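Local atomic coordinates of 4-alpha-glucanotransferase (Corynebacterium glutamicum, PDB entry 5B68), a protein that is an amylomaltase, an enzyme of the 4-alpha-glucanotransferase family that combines an N-terminal beta-sandwich domain with a TIM-barrel-type domain. Residues Asp138-Leu141 with Gly142-Leu146; Pro163-Ser167 with Thr168-Tyr172; Glu320-Gly323 with Leu324-Ala328. All coordinates share one frame; numbering follows the deposited sequence.

In the fold
Along the chain the three contacts come one after another. Interaction 1 opens the antiparallel hairpin of strands 142-150 and 153-162; interaction 2 follows it and leads into helix 167-174, just before 177-182, a strand of the eight-stranded parallel sheet. Their centres are about 20 Å apart, yet they touch, Leu141 CD2 lying 3.6 Å from Pro163 N, and both residues pack on Leu496 of helix 487-500. Interaction 1 thus belongs to the sandwich, interaction 2 to the passage from it toward the parallel sheet, consistent with a TIM-barrel-type domain. Interaction 3 stands apart on helix 307-338, within the 4-alpha-glucanotransferase family region, its nearest atoms about 13 Å from interaction 1 and about 20 Å from interaction 2.

Interaction 1 (Asp138-Leu141 with Gly142-Leu146)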
ATOM      1  N   ASP A 138      -1.172  23.852 -21.249  1.00 29.05           N
ATOM      2  CA  ASP A 138      -1.250  22.724 -22.166  1.00 31.86           C
ATOM      3  C   ASP A 138      -0.085  21.740 -22.102  1.00 30.61           C
ATOM      4  O   ASP A 138       0.244  21.127 -23.089  1.00 31.39           O
ATOM      5  CB  ASP A 138      -1.464  23.194 -23.603  1.00 35.01           C
ATOM      6  CG  ASP A 138      -0.270  23.912 -24.166  1.00 36.79           C
ATOM      7  OD1 ASP A 138       0.634  24.259 -23.405  1.00 36.81           O
ATOM      8  OD2 ASP A 138      -0.245  24.135 -25.381  1.00 37.72           O
ATOM      9  N   LEU A 139       0.570  21.632 -20.960  1.00 24.95           N
ATOM     10  CA  LEU A 139       1.615  20.643 -20.808  1.00 22.92           C
ATOM     11  C   LEU A 139       1.018  19.236 -20.740  1.00 21.79           C
ATOM     12  O   LEU A 139      -0.044  19.043 -20.195  1.00 22.64           O
ATOM     13  CB  LEU A 139       2.434  20.919 -19.553  1.00 24.23           C
ATOM     14  CG  LEU A 139       3.117  22.278 -19.432  1.00 25.01           C
ATOM     15  CD1 LEU A 139       3.903  22.348 -18.146  1.00 26.41           C
ATOM     16  CD2 LEU A 139       4.028  22.557 -20.603  1.00 25.08           C
ATOM     17  N   PRO A 140       1.718  18.264 -21.293  1.00 21.12           N
ATOM     18  CA  PRO A 140       1.284  16.867 -21.193  1.00 23.70           C
ATOM     19  C   PRO A 140       1.464  16.394 -19.766  1.00 24.29           C
ATOM     20  O   PRO A 140       2.297  16.951 -19.025  1.00 23.51           O
ATOM     21  CB  PRO A 140       2.251  16.133 -22.156  1.00 23.81           C
ATOM     22  CG  PRO A 140       3.459  16.967 -22.206  1.00 25.79           C
ATOM     23  CD  PRO A 140       3.019  18.386 -22.019  1.00 24.14           C
ATOM     24  N   LEU A 141       0.807  15.300 -19.455  1.00 20.72           N
ATOM     25  CA  LEU A 141       1.050  14.574 -18.201  1.00 20.94           C
ATOM     26  C   LEU A 141       2.484  14.159 -18.118  1.00 23.46           C
ATOM     27  O   LEU A 141       3.083  13.917 -19.133  1.00 26.85           O
ATOM     28  CB  LEU A 141       0.154  13.346 -18.145  1.00 22.84           C
ATOM     29  CG  LEU A 141      -1.352  13.589 -18.156  1.00 23.83           C
ATOM     30  CD1 LEU A 141      -2.070  12.248 -17.981  1.00 25.89           C
ATOM     31  CD2 LEU A 141      -1.798  14.476 -17.049  1.00 25.29           C
ATOM     32  N   GLY A 142       3.053  14.141 -16.915  1.00 18.91           N
ATOM     33  CA  GLY A 142       4.321  13.451 -16.739  1.00 20.06           C
ATOM     34  C   GLY A 142       5.296  14.231 -15.914  1.00 17.49           C
ATOM     35  O   GLY A 142       4.940  15.124 -15.110  1.00 17.35           O
ATOM     36  N   TRP A 143       6.541  13.792 -16.062  1.00 19.15           N
ATOM     37  CA  TRP A 143       7.631  14.147 -15.184  1.00 17.09           C
ATOM     38  C   TRP A 143       8.598  15.058 -15.894  1.00 21.02           C
ATOM     39  O   TRP A 143       9.505  14.612 -16.548  1.00 19.22           O
ATOM     40  CB  TRP A 143       8.338  12.862 -14.715  1.00 16.72           C
ATOM     41  CG  TRP A 143       7.418  12.046 -13.928  1.00 17.28           C
ATOM     42  CD1 TRP A 143       6.545  11.123 -14.390  1.00 17.93           C
ATOM     43  CD2 TRP A 143       7.196  12.143 -12.530  1.00 17.71           C
ATOM     44  NE1 TRP A 143       5.804  10.615 -13.364  1.00 18.01           N
ATOM     45  CE2 TRP A 143       6.186  11.231 -12.206  1.00 16.46           C
ATOM     46  CE3 TRP A 143       7.763  12.903 -11.516  1.00 16.01           C
ATOM     47  CZ2 TRP A 143       5.741  11.057 -10.909  1.00 19.02           C
ATOM     48  CZ3 TRP A 143       7.320  12.729 -10.239  1.00 18.27           C
ATOM     49  CH2 TRP A 143       6.312  11.822  -9.940  1.00 19.35           C
ATOM     50  N   HIS A 144       8.344  16.348 -15.748  1.00 18.02           N
ATOM     51  CA  HIS A 144       9.111  17.414 -16.361  1.00 18.71           C
ATOM     52  C   HIS A 144      10.043  18.117 -15.375  1.00 21.28           C
ATOM     53  O   HIS A 144      10.136  17.730 -14.235  1.00 19.89           O
ATOM     54  CB  HIS A 144       8.165  18.412 -17.017  1.00 19.52           C
ATOM     55  CG  HIS A 144       7.032  17.765 -17.741  1.00 20.41           C
ATOM     56  ND1 HIS A 144       7.210  16.695 -18.580  1.00 20.37           N
ATOM     57  CD2 HIS A 144       5.703  17.990 -17.701  1.00 21.67           C
ATOM     58  CE1 HIS A 144       6.046  16.317 -19.059  1.00 21.34           C
ATOM     59  NE2 HIS A 144       5.113  17.082 -18.536  1.00 21.84           N
ATOM     60  N   LYS A 145      10.758  19.120 -15.862  1.00 19.90           N
ATOM     61  CA  LYS A 145      11.619  19.908 -15.021  1.00 21.69           C
ATOM     62  C   LYS A 145      11.522  21.398 -15.299  1.00 22.45           C
ATOM     63  O   LYS A 145      11.375  21.799 -16.426  1.00 22.44           O
ATOM     64  CB  LYS A 145      13.059  19.475 -15.216  1.00 26.65           C
ATOM     65  CG  LYS A 145      13.382  18.122 -14.624  1.00 30.91           C
ATOM     66  CD  LYS A 145      14.847  18.046 -14.277  1.00 35.24           C
ATOM     67  CE  LYS A 145      15.241  16.675 -13.777  1.00 40.96           C
ATOM     68  NZ  LYS A 145      16.706  16.488 -13.919  1.00 42.14           N
ATOM     69  N   LEU A 146      11.651  22.188 -14.247  1.00 20.15           N
ATOM     70  CA  LEU A 146      11.859  23.604 -14.364  1.00 20.56           C
ATOM     71  C   LEU A 146      13.342  23.871 -14.170  1.00 19.81           C
ATOM     72  O   LEU A 146      13.970  23.334 -13.298  1.00 18.79           O
ATOM     73  CB  LEU A 146      11.056  24.384 -13.336  1.00 20.21           C
ATOM     74  CG  LEU A 146       9.603  24.671 -13.653  1.00 19.84           C
ATOM     75  CD1 LEU A 146       8.812  24.979 -12.400  1.00 19.81           C
ATOM     76  CD2 LEU A 146       9.467  25.776 -14.679  1.00 18.87           C
TER
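His144 turns its imidazole back across the bend and points NE2 straight at the backbone carbonyl of Pro140, four residues earlier. The bond from NE2 to Pro140 O is 2.9 Å long and practically linear, 178° at the hydrogen, and the oxygen lies in the plane of the ring, at its edge. Seen from the acceptor the geometry is less regular: the nitrogen stands 37° out of the carbonyl plane, off the usual lone-pair direction. A first torsion of -41° sets the His144 ring beside its own backbone N, which lets it reach over the turn. Gly142 C then lies 3.8 Å above one face of the imidazole plane, offset toward its rim. The pyrrolidine of Pro140 slants past the imidazole, its CG 4.0 Å from His144 NE2, so the proline supplies both an acceptor and a nonpolar neighbour. Leu141 behaves differently; its side chain heads away from the strand. Gly142 takes a positive-phi backbone, a conformation open chiefly to glycine. The other ring nitrogen, ND1, is engaged by the backbone N of Glu104, which is consistent with the proton residing on NE2; both nitrogens of this buried ring are thus satisfied, and its rotation is fixed from two ends. The turn feeds strand 142-150, which runs antiparallel between strands 98-102 and 153-162 of the sandwich, while Leu141 and Trp143 reach out to helix 487-500.

Interaction 2 (Pro163-Ser167 with Thr168-Tyr172); sequences PARLS and TADKY. With SO4 (sulfate ion), chain H.
Arg165 and Asp170, five residues apart, form the salt bridge that ties the loop to the first turn of helix 167-174. The guanidinium comes side-on, and two of its nitrogens converge on a single oxygen: Arg165 NH1 is 2.8 Å and Arg165 NE 3.0 Å from Asp170 OD1. Both arrive from the same face of the carboxylate, NH1 nearly in line with the C-O bond and NE well above the plane; the two flat groups are turned 43° against each other. With CG opposite the backbone N (chi1 -168°) and the chain stretched as far as NE, Arg165 can span the gap. Van der Waals contact adds to this: the methyl of Ala169 lies over one face of the guanidinium, toward its rim, its CB 3.7 Å from Arg165 NH1. Among the backbone bonds, Ala169 N donates to Leu166 O at 3.2 Å, and a weak bond of 3.4 Å joins Lys171 N to Ser167 O. Leu166 O and Asp170 N, at 4.4 Å, are too far apart to bond directly; a water takes the place between them, accepting from Asp170 N, donating to Leu166 O and accepting weakly from Arg165 NE. Lys171 leads off to a sulfate, probably from the crystallisation liquor, with NZ 2.9 Å from its O3; Arg177 holds the same ion. Beyond the contact, Ser167 OG bonds Glu499 and Thr168 OG1 the carbonyl of Ala503. Doubly gripped, Asp170 OD1 would probably be stabilised as an anion, and the water carries the same polar network into the backbone where the helix begins.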
ATOM      1  N   PRO A 163      -3.172  14.077 -13.791  1.00 19.44           N
ATOM      2  CA  PRO A 163      -4.497  14.097 -14.444  1.00 19.31           C
ATOM      3  C   PRO A 163      -5.634  14.537 -13.542  1.00 19.10           C
ATOM      4  O   PRO A 163      -5.672  14.212 -12.344  1.00 18.80           O
ATOM      5  CB  PRO A 163      -4.665  12.651 -14.929  1.00 20.40           C
ATOM      6  CG  PRO A 163      -3.930  11.875 -13.889  1.00 19.85           C
ATOM      7  CD  PRO A 163      -2.706  12.692 -13.570  1.00 19.75           C
ATOM      8  N   ALA A 164      -6.604  15.238 -14.124  1.00 19.93           N
ATOM      9  CA  ALA A 164      -7.779  15.618 -13.380  1.00 20.31           C
ATOM     10  C   ALA A 164      -8.588  14.387 -12.821  1.00 20.22           C
ATOM     11  O   ALA A 164      -9.062  14.439 -11.720  1.00 22.93           O
ATOM     12  CB  ALA A 164      -8.672  16.531 -14.246  1.00 23.08           C
ATOM     13  N   ARG A 165      -8.695  13.306 -13.616  1.00 19.60           N
ATOM     14  CA  ARG A 165      -9.508  12.161 -13.258  1.00 20.90           C
ATOM     15  C   ARG A 165      -9.003  10.892 -13.948  1.00 20.86           C
ATOM     16  O   ARG A 165      -8.669  10.874 -15.137  1.00 22.95           O
ATOM     17  CB  ARG A 165     -10.940  12.433 -13.666  1.00 24.18           C
ATOM     18  CG  ARG A 165     -11.978  11.443 -13.086  1.00 26.03           C
ATOM     19  CD  ARG A 165     -13.384  11.760 -13.622  1.00 29.54           C
ATOM     20  NE  ARG A 165     -14.384  10.735 -13.233  1.00 26.42           N
ATOM     21  CZ  ARG A 165     -14.902  10.584 -12.022  1.00 25.80           C
ATOM     22  NH1 ARG A 165     -15.848   9.662 -11.853  1.00 29.02           N
ATOM     23  NH2 ARG A 165     -14.545  11.349 -10.966  1.00 27.17           N
ATOM     24  N   LEU A 166      -8.919   9.831 -13.170  1.00 19.94           N
ATOM     25  CA  LEU A 166      -8.593   8.496 -13.660  1.00 20.27           C
ATOM     26  C   LEU A 166      -9.699   8.011 -14.637  1.00 21.30           C
ATOM     27  O   LEU A 166     -10.871   8.035 -14.263  1.00 21.31           O
ATOM     28  CB  LEU A 166      -8.541   7.533 -12.462  1.00 19.27           C
ATOM     29  CG  LEU A 166      -7.335   7.713 -11.608  1.00 18.98           C
ATOM     30  CD1 LEU A 166      -7.526   7.110 -10.257  1.00 19.15           C
ATOM     31  CD2 LEU A 166      -6.114   7.118 -12.307  1.00 19.55           C
ATOM     32  N   SER A 167      -9.314   7.624 -15.835  1.00 21.51           N
ATOM     33  CA  SER A 167     -10.260   7.093 -16.860  1.00 24.00           C
ATOM     34  C   SER A 167     -11.005   5.839 -16.409  1.00 23.69           C
ATOM     35  O   SER A 167     -12.188   5.657 -16.797  1.00 20.61           O
ATOM     36  CB  SER A 167      -9.522   6.854 -18.163  1.00 25.06           C
ATOM     37  OG  SER A 167      -8.879   8.019 -18.536  1.00 22.69           O
ATOM     38  N   THR A 168     -10.397   5.003 -15.545  1.00 21.23           N
ATOM     39  CA  THR A 168     -11.088   3.798 -15.086  1.00 20.40           C
ATOM     40  C   THR A 168     -12.344   4.119 -14.237  1.00 21.68           C
ATOM     41  O   THR A 168     -13.242   3.266 -14.085  1.00 23.26           O
ATOM     42  CB  THR A 168     -10.166   2.904 -14.222  1.00 22.36           C
ATOM     43  OG1 THR A 168      -9.476   3.717 -13.273  1.00 20.43           O
ATOM     44  CG2 THR A 168      -9.154   2.076 -15.108  1.00 22.88           C
ATOM     45  N   ALA A 169     -12.372   5.285 -13.592  1.00 19.68           N
ATOM     46  CA  ALA A 169     -13.480   5.657 -12.686  1.00 22.56           C
ATOM     47  C   ALA A 169     -14.824   5.625 -13.456  1.00 24.21           C
ATOM     48  O   ALA A 169     -15.743   4.870 -13.096  1.00 23.61           O
ATOM     49  CB  ALA A 169     -13.201   7.015 -12.010  1.00 21.79           C
ATOM     50  N   ASP A 170     -14.920   6.382 -14.540  1.00 22.34           N
ATOM     51  CA  ASP A 170     -16.167   6.371 -15.328  1.00 26.01           C
ATOM     52  C   ASP A 170     -16.428   5.042 -16.045  1.00 24.63           C
ATOM     53  O   ASP A 170     -17.612   4.662 -16.253  1.00 24.90           O
ATOM     54  CB  ASP A 170     -16.234   7.502 -16.367  1.00 24.91           C
ATOM     55  CG  ASP A 170     -16.381   8.898 -15.757  1.00 27.24           C
ATOM     56  OD1 ASP A 170     -16.568   9.085 -14.533  1.00 25.73           O
ATOM     57  OD2 ASP A 170     -16.224   9.842 -16.561  1.00 30.21           O
ATOM     58  N   LYS A 171     -15.355   4.343 -16.418  1.00 24.26           N
ATOM     59  CA  LYS A 171     -15.510   3.046 -17.040  1.00 23.41           C
ATOM     60  C   LYS A 171     -16.295   2.101 -16.183  1.00 22.12           C
ATOM     61  O   LYS A 171     -17.303   1.525 -16.656  1.00 26.20           O
ATOM     62  CB  LYS A 171     -14.172   2.438 -17.450  1.00 23.44           C
ATOM     63  CG  LYS A 171     -14.310   1.036 -18.039  1.00 25.61           C
ATOM     64  CD  LYS A 171     -12.962   0.520 -18.490  1.00 26.87           C
ATOM     65  CE  LYS A 171     -13.017  -0.906 -18.933  1.00 28.14           C
ATOM     66  NZ  LYS A 171     -13.488  -0.943 -20.322  1.00 28.79           N
ATOM     67  N   TYR A 172     -15.825   1.883 -14.976  1.00 20.57           N
ATOM     68  CA  TYR A 172     -16.498   1.016 -14.045  1.00 20.75           C
ATOM     69  C   TYR A 172     -17.780   1.534 -13.393  1.00 21.19           C
ATOM     70  O   TYR A 172     -18.618   0.747 -13.024  1.00 23.22           O
ATOM     71  CB  TYR A 172     -15.511   0.326 -13.116  1.00 20.93           C
ATOM     72  CG  TYR A 172     -14.513  -0.439 -13.939  1.00 19.34           C
ATOM     73  CD1 TYR A 172     -14.910  -1.520 -14.705  1.00 21.62           C
ATOM     74  CD2 TYR A 172     -13.197  -0.040 -14.013  1.00 20.55           C
ATOM     75  CE1 TYR A 172     -14.017  -2.206 -15.489  1.00 20.65           C
ATOM     76  CE2 TYR A 172     -12.295  -0.716 -14.797  1.00 21.29           C
ATOM     77  CZ  TYR A 172     -12.705  -1.801 -15.537  1.00 19.94           C
ATOM     78  OH  TYR A 172     -11.805  -2.468 -16.311  1.00 19.70           O
TER
HETATM   79  S   SO4 H 807     -13.790  -4.770 -21.227  1.00 52.98           S
HETATM   80  O1  SO4 H 807     -14.433  -4.246 -22.457  1.00 70.91           O
HETATM   81  O2  SO4 H 807     -12.322  -5.005 -21.394  1.00 51.66           O
HETATM   82  O3  SO4 H 807     -14.012  -3.768 -20.165  1.00 67.61           O
HETATM   83  O4  SO4 H 807     -14.433  -6.059 -20.882  1.00 49.61           O
HETATM   84  O   HOH W   1     -13.330   8.771 -15.158  1.00 22.46           O

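Interaction 3 (Glu320-Gly323 with Leu324-Ala328)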
ATOM      1  N   GLU A 320      15.595   0.138 -14.232  1.00 25.06           N
ATOM      2  CA  GLU A 320      15.363   0.323 -12.798  1.00 25.15           C
ATOM      3  C   GLU A 320      16.377   1.236 -12.113  1.00 25.65           C
ATOM      4  O   GLU A 320      16.141   1.767 -11.039  1.00 24.18           O
ATOM      5  CB  GLU A 320      15.290  -1.045 -12.063  1.00 23.88           C
ATOM      6  CG  GLU A 320      14.159  -1.904 -12.600  1.00 23.94           C
ATOM      7  CD  GLU A 320      12.798  -1.321 -12.330  1.00 24.51           C
ATOM      8  OE1 GLU A 320      11.902  -1.584 -13.147  1.00 25.65           O
ATOM      9  OE2 GLU A 320      12.592  -0.643 -11.292  1.00 26.51           O
ATOM     10  N   GLY A 321      17.537   1.423 -12.743  1.00 26.82           N
ATOM     11  CA  GLY A 321      18.435   2.451 -12.280  1.00 23.51           C
ATOM     12  C   GLY A 321      19.030   2.269 -10.934  1.00 25.30           C
ATOM     13  O   GLY A 321      19.159   1.129 -10.388  1.00 21.97           O
ATOM     14  N   GLN A 322      19.372   3.383 -10.320  1.00 22.40           N
ATOM     15  CA  GLN A 322      20.181   3.294  -9.154  1.00 21.35           C
ATOM     16  C   GLN A 322      19.470   2.733  -7.932  1.00 22.88           C
ATOM     17  O   GLN A 322      20.128   2.134  -7.054  1.00 22.34           O
ATOM     18  CB  GLN A 322      20.754   4.667  -8.814  1.00 24.15           C
ATOM     19  CG  GLN A 322      21.794   4.722  -7.691  1.00 26.18           C
ATOM     20  CD  GLN A 322      23.054   3.961  -8.055  1.00 30.15           C
ATOM     21  OE1 GLN A 322      23.613   3.219  -7.264  1.00 34.75           O
ATOM     22  NE2 GLN A 322      23.471   4.117  -9.258  1.00 28.47           N
ATOM     23  N   GLY A 323      18.164   2.948  -7.826  1.00 19.82           N
ATOM     24  CA  GLY A 323      17.443   2.410  -6.675  1.00 20.96           C
ATOM     25  C   GLY A 323      17.577   0.888  -6.649  1.00 17.27           C
ATOM     26  O   GLY A 323      17.557   0.318  -5.561  1.00 21.12           O
ATOM     27  N   LEU A 324      17.586   0.236  -7.806  1.00 20.19           N
ATOM     28  CA  LEU A 324      17.791  -1.268  -7.869  1.00 22.00           C
ATOM     29  C   LEU A 324      19.137  -1.651  -7.273  1.00 20.77           C
ATOM     30  O   LEU A 324      19.259  -2.522  -6.428  1.00 20.32           O
ATOM     31  CB  LEU A 324      17.662  -1.816  -9.289  1.00 21.15           C
ATOM     32  CG  LEU A 324      17.900  -3.329  -9.380  1.00 22.06           C
ATOM     33  CD1 LEU A 324      16.941  -4.076  -8.403  1.00 23.40           C
ATOM     34  CD2 LEU A 324      17.744  -3.727 -10.787  1.00 23.22           C
ATOM     35  N   ILE A 325      20.166  -0.952  -7.729  1.00 21.51           N
ATOM     36  CA  ILE A 325      21.524  -1.250  -7.233  1.00 20.95           C
ATOM     37  C   ILE A 325      21.617  -1.006  -5.757  1.00 21.13           C
ATOM     38  O   ILE A 325      22.201  -1.819  -5.063  1.00 22.37           O
ATOM     39  CB  ILE A 325      22.539  -0.340  -7.945  1.00 21.39           C
ATOM     40  CG1 ILE A 325      22.563  -0.677  -9.408  1.00 26.20           C
ATOM     41  CG2 ILE A 325      23.923  -0.490  -7.297  1.00 25.10           C
ATOM     42  CD1 ILE A 325      23.262   0.334 -10.296  1.00 26.53           C
ATOM     43  N   ASP A 326      20.995   0.095  -5.228  1.00 20.98           N
ATOM     44  CA  ASP A 326      20.987   0.383  -3.805  1.00 21.43           C
ATOM     45  C   ASP A 326      20.293  -0.694  -2.954  1.00 21.20           C
ATOM     46  O   ASP A 326      20.789  -1.116  -1.896  1.00 21.83           O
ATOM     47  CB  ASP A 326      20.338   1.745  -3.476  1.00 24.53           C
ATOM     48  CG  ASP A 326      21.108   2.957  -4.059  1.00 30.32           C
ATOM     49  OD1 ASP A 326      22.282   2.827  -4.431  1.00 26.68           O
ATOM     50  OD2 ASP A 326      20.464   4.019  -4.152  1.00 30.39           O
ATOM     51  N   PHE A 327      19.102  -1.114  -3.411  1.00 20.91           N
ATOM     52  CA  PHE A 327      18.355  -2.150  -2.722  1.00 21.26           C
ATOM     53  C   PHE A 327      19.226  -3.475  -2.670  1.00 21.79           C
ATOM     54  O   PHE A 327      19.353  -4.106  -1.637  1.00 24.47           O
ATOM     55  CB  PHE A 327      17.066  -2.458  -3.479  1.00 21.63           C
ATOM     56  CG  PHE A 327      16.367  -3.692  -2.957  1.00 21.10           C
ATOM     57  CD1 PHE A 327      15.773  -3.645  -1.748  1.00 21.78           C
ATOM     58  CD2 PHE A 327      16.320  -4.861  -3.706  1.00 22.88           C
ATOM     59  CE1 PHE A 327      15.116  -4.756  -1.248  1.00 22.06           C
ATOM     60  CE2 PHE A 327      15.674  -5.962  -3.210  1.00 22.43           C
ATOM     61  CZ  PHE A 327      15.102  -5.910  -1.983  1.00 21.57           C
ATOM     62  N   ALA A 328      19.738  -3.843  -3.810  1.00 20.77           N
ATOM     63  CA  ALA A 328      20.481  -5.103  -3.992  1.00 21.82           C
ATOM     64  C   ALA A 328      21.795  -5.070  -3.173  1.00 25.24           C
ATOM     65  O   ALA A 328      22.192  -6.067  -2.617  1.00 25.10           O
ATOM     66  CB  ALA A 328      20.776  -5.330  -5.437  1.00 19.24           C
TER
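The carboxylate of Asp326 lies flat against the carbonyl oxygen of Gln322: that oxygen is 3.3 Å from Asp326 CG and 3.5 Å from each of OD1 and OD2, which places it over one face of the group. On the same side, but displaced beyond the rim, Gln322 CG is 3.8 Å from Asp326 OD1. The other flat group, the phenyl of Phe327, turns away from the preceding turn; its CB alone comes close, 3.5 Å from Gly323 O, and the ring stacks with Phe242. Leu324 and Glu320 meet through their beta carbons at 3.7 Å. A bend at chi2 (-65°) then swings the Glu320 carboxylate off, where Arg241 forms a salt bridge with its OE2. Along the backbone, helix 307-338 is kinked: the N atoms of Gln322 and Gly323 lack a bond to the turn before, and Gly321 adopts a positive phi of 66°, which favours glycine. A weak bond, 126° at the hydrogen, links Leu324 N to Gly321 O. Well-formed helical bonds follow from Asp326 N to Gln322 O at 2.9 Å and Phe327 N to Gly323 O at 3.0 Å. Chemically, a weak bond and carbon packing lie across the kink, whereas the turn after it is held by two sound amide bonds, the first of them running to the carbonyl that Asp326 also covers.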